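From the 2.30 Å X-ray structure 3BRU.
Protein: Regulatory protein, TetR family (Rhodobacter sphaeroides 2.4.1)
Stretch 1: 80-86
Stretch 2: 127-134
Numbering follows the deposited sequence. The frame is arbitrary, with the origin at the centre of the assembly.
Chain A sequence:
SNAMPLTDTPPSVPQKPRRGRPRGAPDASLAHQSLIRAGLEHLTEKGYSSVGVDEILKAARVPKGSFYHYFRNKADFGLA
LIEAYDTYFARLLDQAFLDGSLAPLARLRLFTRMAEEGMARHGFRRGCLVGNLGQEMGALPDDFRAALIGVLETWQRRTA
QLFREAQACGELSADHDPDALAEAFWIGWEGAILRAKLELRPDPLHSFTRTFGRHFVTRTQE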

# COMPACT_ATOMS: atom_id res chain seq x y z
N ALA A 80 14.68 10.06 11.52
CA ALA A 80 15.50 9.19 12.34
C ALA A 80 14.90 7.79 12.40
O ALA A 80 15.64 6.80 12.44
N LEU A 81 13.57 7.69 12.45
CA LEU A 81 12.91 6.38 12.48
C LEU A 81 13.09 5.64 11.17
O LEU A 81 13.25 4.45 11.19
N ILE A 82 13.00 6.35 10.05
CA ILE A 82 13.27 5.75 8.75
C ILE A 82 14.73 5.23 8.68
O ILE A 82 14.95 4.10 8.26
N GLU A 83 15.70 6.04 9.10
CA GLU A 83 17.11 5.58 9.19
C GLU A 83 17.27 4.38 10.11
O GLU A 83 18.07 3.49 9.82
N ALA A 84 16.51 4.31 11.19
CA ALA A 84 16.63 3.17 12.12
C ALA A 84 16.06 1.90 11.50
O ALA A 84 16.66 0.81 11.62
N TYR A 85 14.91 2.05 10.85
CA TYR A 85 14.20 0.97 10.17
C TYR A 85 15.02 0.46 8.98
O TYR A 85 15.17 -0.74 8.79
N ASP A 86 15.59 1.36 8.19
CA ASP A 86 16.53 0.91 7.16
C ASP A 86 17.66 -0.00 7.70
O ASP A 86 18.04 -0.96 7.05
N GLY A 127 2.73 -3.39 10.32
CA GLY A 127 3.17 -3.54 8.95
C GLY A 127 4.54 -2.98 8.71
O GLY A 127 5.39 -2.92 9.62
N CYS A 128 4.75 -2.56 7.47
CA CYS A 128 6.00 -1.98 7.07
C CYS A 128 5.94 -0.47 7.37
O CYS A 128 4.99 0.20 7.00
N LEU A 129 6.96 0.04 8.05
CA LEU A 129 7.06 1.48 8.30
C LEU A 129 7.09 2.29 7.00
O LEU A 129 6.46 3.33 6.88
N VAL A 130 7.86 1.79 6.03
CA VAL A 130 8.06 2.46 4.77
C VAL A 130 6.79 2.48 3.92
O VAL A 130 6.51 3.46 3.20
N GLY A 131 6.03 1.40 3.99
CA GLY A 131 4.75 1.34 3.31
C GLY A 131 3.75 2.23 3.98
O GLY A 131 3.02 2.97 3.29
N ASN A 132 3.67 2.17 5.32
CA ASN A 132 2.75 3.07 6.05
C ASN A 132 3.01 4.53 5.72
O ASN A 132 2.07 5.27 5.45
N LEU A 133 4.27 4.97 5.78
CA LEU A 133 4.55 6.38 5.56
C LEU A 133 4.40 6.74 4.08
O LEU A 133 3.93 7.85 3.74
N GLY A 134 4.81 5.82 3.20
CA GLY A 134 4.69 6.00 1.75
C GLY A 134 3.27 6.31 1.29
O GLY A 134 3.03 7.24 0.51

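Two helical segments run roughly antiparallel, at 147° with axes 11.0 Å apart at closest approach, and the gap is filled by a small apolar cluster built around one aromatic ring. Tyr85 and Leu129 lead the contact, each with its CA-to-CB bond toward the other stretch. Tyr85 takes chi1 t (-170°) with chi2 at 85°, a pairing that carries the ring across to the start of the second helix and turns one face to Leu129, whose CB sits 3.8 Å from the Tyr85 ring centroid and only 12° off the normal, a CH-pi contact.

Leu129 is t,p (176°, 75°), a common leucine rotamer on helices. Beyond its CB over the ring, Leu129 sends CD2 against the first helix: Leu129 CD2 is 3.7 Å from Tyr85 CB, 3.7 Å from the backbone O of Leu81, and 4.4 Å from Ile82 CG1. One methyl thus packs against three residues spanning a helical turn. Leu81, m,t, also points toward the partner but gives little area. Ile82 (m,t) leaves its backbone sideways, yet its CG1 comes within 3.8 Å of Leu133 CD1; Leu133, also m,t, lies one turn beyond Leu129 and extends the apolar stripe.

Beside the ring, Val130, chi1 t at 168°, sets CG2 4.0 Å from Tyr85 CD2, obliquely to the ring. Toward the hydroxyl end, Cys128 is t (-177°), and its sulfur serves two neighbours: as N-cap it accepts a weak hydrogen bond from Gly131 N (Gly131 N to Cys128 SG 3.7 Å), while Cys128 SG lies 4.0 Å from Tyr85 CE2 and 3.5 Å from Tyr85 OH. No clear hydrogen bond crosses between the stretches; what the coordinates do show is shape, an aromatic face laid on a leucine, with aliphatic side chains continuing the seam. Glu83 and Asp86 stay out of the contact.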

# COMPACT_ATOMS: atom_id res chain seq x y z
CB ALA A 80 15.66 9.75 13.78
CB LEU A 81 11.41 6.45 12.83
CG LEU A 81 11.07 6.97 14.22
CD1 LEU A 81 9.56 7.22 14.31
CD2 LEU A 81 11.56 6.02 15.30
CB ILE A 82 13.01 6.75 7.59
CG1 ILE A 82 11.53 7.08 7.45
CG2 ILE A 82 13.54 6.21 6.26
CD1 ILE A 82 11.33 8.41 6.69
CB GLU A 83 18.05 6.71 9.61
CG GLU A 83 18.18 7.76 8.54
CD GLU A 83 18.74 9.12 9.04
OE1 GLU A 83 18.71 9.42 10.27
OE2 GLU A 83 19.23 9.90 8.17
CB ALA A 84 15.95 3.47 13.48
CB TYR A 85 12.82 1.45 9.73
CG TYR A 85 11.94 0.33 9.24
CD1 TYR A 85 11.18 -0.44 10.14
CD2 TYR A 85 11.87 0.01 7.89
CE1 TYR A 85 10.35 -1.47 9.70
CE2 TYR A 85 11.06 -1.03 7.43
CZ TYR A 85 10.31 -1.76 8.34
OH TYR A 85 9.54 -2.80 7.88
CB ASP A 86 17.17 2.10 6.45
CG ASP A 86 17.83 1.71 5.12
OD1 ASP A 86 17.64 0.57 4.60
OD2 ASP A 86 18.53 2.56 4.55
CB CYS A 128 6.25 -2.24 5.59
SG CYS A 128 7.84 -1.60 5.09
CB LEU A 129 8.31 1.80 9.14
CG LEU A 129 8.50 3.30 9.32
CD1 LEU A 129 7.49 3.79 10.33
CD2 LEU A 129 9.88 3.66 9.76
CB VAL A 130 9.28 1.84 4.04
CG1 VAL A 130 9.35 2.30 2.57
CG2 VAL A 130 10.56 2.19 4.81
CB ASN A 132 2.83 2.93 7.57
CG ASN A 132 2.30 1.59 8.08
OD1 ASN A 132 1.92 0.67 7.31
ND2 ASN A 132 2.27 1.47 9.40
CB LEU A 133 5.95 6.76 6.05
CG LEU A 133 6.32 6.62 7.53
CD1 LEU A 133 7.72 7.16 7.76
CD2 LEU A 133 5.35 7.30 8.44